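Local structure of D-alanyl transferase DltD (6PFX) at residues 80-83 with 84-87; 119-123 with 124-128. The protein probably transfers D-alanine during the D-alanylation of lipoteichoic acid in the Gram-positive cell wall, as a membrane-associated member of the SGNH hydrolase clan. All coordinates share one frame; numbering follows the deposited sequence.

Contact 1 of 2, residues 80-83 with 84-87; sequences LSQY and MMMR
Tyr83 lies alongside Arg87, one turn further on, with both side chains running the same way. CB of Arg87 sits over one face of the ring, toward its rim, 4.1 Å from Tyr83 CE2. Beyond it the arginine chain bends at chi2 (77°), which carries its head group to the phenol. There Arg87 NH1 donates a hydrogen bond of 2.7 Å to Tyr83 OH, bent to 149° at the hydrogen. The hydroxyl meets the guanidinium at its edge, almost exactly in plane, while ring and guanidinium planes stand nearly perpendicular. Arg87 NH1 also forms a salt bridge with Asp140, and NH2 bonds Ser132 OG, so the group's rotation is fixed from several directions. All this happens on helix 79-89, where successive bonds from N of residue i+4 to O of residue i, such as Arg87 N to Tyr83 O at 2.8 Å, set the side-chain spacing. Met84 makes a Met-aromatic contact at the edge of the same ring: its chain folds at chi2 and chi3 and brings SD to 4.0 Å from Tyr83 CD2. Leu80 lies beside Met84, pointing the same way, with CD2 4.2 Å from Met84 CG. On another flank, Met85 CE packs against Gln82 CG at 3.9 Å, while Gln82 OE1 accepts from Gly44 N.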
loop_
_atom_site.group_PDB
_atom_site.type_symbol
_atom_site.label_atom_id
_atom_site.label_comp_id
_atom_site.label_asym_id
_atom_site.label_seq_id
_atom_site.Cartn_x
_atom_site.Cartn_y
_atom_site.Cartn_z
ATOM N N LEU A 80 -0.322 -1.293 -8.658
ATOM C CA LEU A 80 0.459 -0.882 -9.821
ATOM C C LEU A 80 1.322 0.331 -9.487
ATOM O O LEU A 80 2.528 0.349 -9.760
ATOM C CB LEU A 80 -0.482 -0.589 -10.986
ATOM C CG LEU A 80 0.129 -0.500 -12.376
ATOM C CD1 LEU A 80 -0.980 -0.669 -13.395
ATOM C CD2 LEU A 80 0.797 0.819 -12.568
ATOM N N SER A 81 0.727 1.339 -8.846
ATOM C CA SER A 81 1.496 2.525 -8.493
ATOM C C SER A 81 2.608 2.182 -7.514
ATOM O O SER A 81 3.736 2.674 -7.640
ATOM C CB SER A 81 0.583 3.580 -7.879
ATOM O OG SER A 81 -0.331 4.044 -8.847
ATOM N N GLN A 82 2.325 1.339 -6.530
ATOM C CA GLN A 82 3.384 1.056 -5.560
ATOM C C GLN A 82 4.457 0.150 -6.144
ATOM O O GLN A 82 5.627 0.260 -5.759
ATOM C CB GLN A 82 2.781 0.605 -4.238
ATOM C CG GLN A 82 2.237 1.866 -3.505
ATOM C CD GLN A 82 1.371 1.594 -2.297
ATOM O OE1 GLN A 82 1.792 1.817 -1.165
ATOM N NE2 GLN A 82 0.133 1.179 -2.533
ATOM N N TYR A 83 4.101 -0.710 -7.099
ATOM C CA TYR A 83 5.125 -1.413 -7.860
ATOM C C TYR A 83 6.085 -0.439 -8.536
ATOM O O TYR A 83 7.297 -0.664 -8.546
ATOM C CB TYR A 83 4.508 -2.307 -8.938
ATOM C CG TYR A 83 5.553 -2.975 -9.817
ATOM C CD1 TYR A 83 6.221 -4.100 -9.376
ATOM C CD2 TYR A 83 5.875 -2.480 -11.079
ATOM C CE1 TYR A 83 7.185 -4.730 -10.165
ATOM C CE2 TYR A 83 6.840 -3.100 -11.871
ATOM C CZ TYR A 83 7.486 -4.231 -11.409
ATOM O OH TYR A 83 8.449 -4.866 -12.176
ATOM N N MET A 84 5.554 0.629 -9.145
ATOM C CA MET A 84 6.417 1.580 -9.838
ATOM C C MET A 84 7.347 2.280 -8.857
ATOM O O MET A 84 8.499 2.580 -9.188
ATOM C CB MET A 84 5.590 2.632 -10.576
ATOM C CG MET A 84 4.664 2.089 -11.624
ATOM S SD MET A 84 5.523 1.062 -12.808
ATOM C CE MET A 84 6.903 2.123 -13.235
ATOM N N MET A 85 6.857 2.565 -7.651
ATOM C CA MET A 85 7.732 3.115 -6.625
ATOM C C MET A 85 8.845 2.133 -6.285
ATOM O O MET A 85 10.023 2.504 -6.234
ATOM C CB MET A 85 6.927 3.450 -5.372
ATOM C CG MET A 85 5.857 4.483 -5.591
ATOM S SD MET A 85 4.971 4.864 -4.067
ATOM C CE MET A 85 3.386 5.349 -4.757
ATOM N N MET A 86 8.485 0.867 -6.052
ATOM C CA MET A 86 9.474 -0.123 -5.647
ATOM C C MET A 86 10.519 -0.331 -6.732
ATOM O O MET A 86 11.725 -0.360 -6.453
ATOM C CB MET A 86 8.783 -1.457 -5.383
ATOM C CG MET A 86 7.894 -1.471 -4.179
ATOM S SD MET A 86 7.131 -3.102 -4.045
ATOM C CE MET A 86 6.050 -2.777 -2.669
ATOM N N ARG A 87 10.060 -0.519 -7.976
ATOM C CA ARG A 87 10.954 -0.797 -9.095
ATOM C C ARG A 87 11.901 0.370 -9.343
ATOM O O ARG A 87 13.081 0.167 -9.651
ATOM C CB ARG A 87 10.121 -1.094 -10.349
ATOM C CG ARG A 87 10.927 -1.453 -11.598
ATOM C CD ARG A 87 11.428 -2.885 -11.508
ATOM N NE ARG A 87 12.283 -3.274 -12.628
ATOM C CZ ARG A 87 11.982 -4.177 -13.562
ATOM N NH1 ARG A 87 10.818 -4.829 -13.554
ATOM N NH2 ARG A 87 12.874 -4.435 -14.516
#

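Contact 2 of 2, residues 119-123 with 124-128; sequences TYYSE and LQTYD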
loop_
_atom_site.group_PDB
_atom_site.type_symbol
_atom_site.label_atom_id
_atom_site.label_comp_id
_atom_site.label_asym_id
_atom_site.label_seq_id
_atom_site.Cartn_x
_atom_site.Cartn_y
_atom_site.Cartn_z
ATOM N N THR A 119 -3.293 9.975 -11.381
ATOM C CA THR A 119 -2.720 10.852 -10.364
ATOM C C THR A 119 -1.269 10.497 -10.067
ATOM O O THR A 119 -0.434 11.386 -9.857
ATOM C CB THR A 119 -3.543 10.780 -9.078
ATOM O OG1 THR A 119 -4.861 11.264 -9.337
ATOM C CG2 THR A 119 -2.898 11.614 -7.978
ATOM N N TYR A 120 -0.947 9.208 -10.029
ATOM C CA TYR A 120 0.381 8.765 -9.635
ATOM C C TYR A 120 1.236 8.300 -10.796
ATOM O O TYR A 120 2.420 8.009 -10.587
ATOM C CB TYR A 120 0.269 7.669 -8.574
ATOM C CG TYR A 120 -0.398 8.186 -7.333
ATOM C CD1 TYR A 120 0.344 8.840 -6.358
ATOM C CD2 TYR A 120 -1.768 8.054 -7.148
ATOM C CE1 TYR A 120 -0.252 9.331 -5.216
ATOM C CE2 TYR A 120 -2.380 8.551 -6.003
ATOM C CZ TYR A 120 -1.609 9.188 -5.044
ATOM O OH TYR A 120 -2.180 9.686 -3.898
ATOM N N TYR A 121 0.689 8.244 -12.009
ATOM C CA TYR A 121 1.489 7.842 -13.157
ATOM C C TYR A 121 2.712 8.743 -13.266
ATOM O O TYR A 121 2.588 9.972 -13.312
ATOM C CB TYR A 121 0.680 7.924 -14.447
ATOM C CG TYR A 121 1.545 7.711 -15.671
ATOM C CD1 TYR A 121 2.199 6.504 -15.881
ATOM C CD2 TYR A 121 1.719 8.721 -16.606
ATOM C CE1 TYR A 121 3.002 6.307 -17.001
ATOM C CE2 TYR A 121 2.519 8.535 -17.722
ATOM C CZ TYR A 121 3.154 7.325 -17.913
ATOM O OH TYR A 121 3.951 7.127 -19.020
ATOM N N SER A 122 3.892 8.123 -13.295
ATOM C CA SER A 122 5.171 8.823 -13.282
ATOM C C SER A 122 5.946 8.394 -14.518
ATOM O O SER A 122 6.355 7.231 -14.623
ATOM C CB SER A 122 5.968 8.466 -12.030
ATOM O OG SER A 122 7.269 9.002 -12.111
ATOM N N GLU A 123 6.133 9.319 -15.463
ATOM C CA GLU A 123 6.993 9.022 -16.600
ATOM C C GLU A 123 8.400 8.678 -16.132
ATOM O O GLU A 123 9.057 7.800 -16.704
ATOM C CB GLU A 123 7.051 10.213 -17.557
ATOM C CG GLU A 123 5.828 10.372 -18.442
ATOM C CD GLU A 123 5.916 11.607 -19.322
ATOM O OE1 GLU A 123 6.262 12.690 -18.800
ATOM O OE2 GLU A 123 5.652 11.494 -20.536
ATOM N N LEU A 124 8.889 9.379 -15.101
ATOM C CA LEU A 124 10.235 9.135 -14.588
ATOM C C LEU A 124 10.390 7.682 -14.157
ATOM O O LEU A 124 11.354 7.006 -14.532
ATOM C CB LEU A 124 10.535 10.078 -13.415
ATOM C CG LEU A 124 11.836 9.841 -12.638
ATOM C CD1 LEU A 124 13.092 9.921 -13.506
ATOM C CD2 LEU A 124 11.959 10.819 -11.453
ATOM N N GLN A 125 9.436 7.183 -13.371
ATOM C CA GLN A 125 9.538 5.823 -12.858
ATOM C C GLN A 125 9.285 4.798 -13.947
ATOM O O GLN A 125 9.879 3.712 -13.920
ATOM C CB GLN A 125 8.552 5.650 -11.706
ATOM C CG GLN A 125 8.938 6.481 -10.496
ATOM C CD GLN A 125 7.943 6.382 -9.370
ATOM O OE1 GLN A 125 6.823 5.901 -9.545
ATOM N NE2 GLN A 125 8.352 6.835 -8.196
ATOM N N THR A 126 8.406 5.114 -14.903
ATOM C CA THR A 126 8.185 4.227 -16.040
ATOM C C THR A 126 9.461 4.087 -16.858
ATOM O O THR A 126 9.878 2.972 -17.196
ATOM C CB THR A 126 7.036 4.760 -16.900
ATOM O OG1 THR A 126 5.847 4.886 -16.109
ATOM C CG2 THR A 126 6.758 3.822 -18.062
ATOM N N TYR A 127 10.118 5.213 -17.154
ATOM C CA TYR A 127 11.365 5.163 -17.904
ATOM C C TYR A 127 12.461 4.488 -17.086
ATOM O O TYR A 127 13.281 3.739 -17.633
ATOM C CB TYR A 127 11.792 6.574 -18.306
ATOM C CG TYR A 127 10.900 7.293 -19.297
ATOM C CD1 TYR A 127 9.759 6.698 -19.815
ATOM C CD2 TYR A 127 11.218 8.580 -19.722
ATOM C CE1 TYR A 127 8.961 7.359 -20.712
ATOM C CE2 TYR A 127 10.427 9.242 -20.635
ATOM C CZ TYR A 127 9.296 8.629 -21.115
ATOM O OH TYR A 127 8.487 9.279 -22.008
ATOM N N ASP A 128 12.487 4.735 -15.773
ATOM C CA ASP A 128 13.412 4.015 -14.910
ATOM C C ASP A 128 13.318 2.513 -15.165
ATOM O O ASP A 128 14.331 1.819 -15.304
ATOM C CB ASP A 128 13.080 4.262 -13.434
ATOM C CG ASP A 128 13.582 5.601 -12.903
ATOM O OD1 ASP A 128 14.439 6.250 -13.537
ATOM O OD2 ASP A 128 13.098 5.995 -11.820
#
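An N-cap opens helix 123-132: the chain leaves helix 114-120 at Tyr121, and Ser122 takes the capping position. Ser122 OG lies anti to its own backbone N (chi1 172°), turned toward the new helix, where it accepts from Gln125 N at 3.1 Å with an N-H...O angle of 164°. The same hydroxyl is bonded to Lys25 O. The Gln125 side chain extends past the cap, its CG 3.4 Å from Ser122 OG, and its NE2 goes on to the carbonyls of Leu24 and Gly26. The carbonyl of the capping residue, Ser122 O, is gripped twice by Thr126: the backbone N bonds it at 3.0 Å and OG1 at 2.8 Å, from opposite faces of the carbonyl plane, with the hydroxyl well above that plane. The Thr126 hydroxyl also approaches the Tyr121 ring obliquely, OG1 being 3.3 Å from Tyr121 CE1, and the two side chains cross at about a right angle. Glu123 O lies over one face of the Tyr127 ring, 3.2 Å from Tyr127 CG, while accepting from Tyr127 N at 2.8 Å. The Tyr127 hydroxyl is bonded to Gln183 and Asn156. Ser122 thus serves the Gln125 amide in the first turn through its hydroxyl and takes up the buried Thr126 hydroxyl through its carbonyl, which probably steadies the start of the helix.

From the N terminus, the chain first makes contact 1 within helix 79-89, passes through strand 97-101 of the central parallel sheet, and then reaches contact 2, where helix 114-120 gives way to helix 123-132. The two are in series, neither nesting nor crossing, and each closes only a local turn. In space their centres are about 9 Å apart and they touch: Met84 CE rests 3.4 Å from Gln125 O, and Ser81 OG lies 3.7 Å from Tyr120 CB. Helix 79-89 thus touches strand 39-43, helix 271-284 and helix 123-132, while the residues of contact 2 also meet helix 181-193.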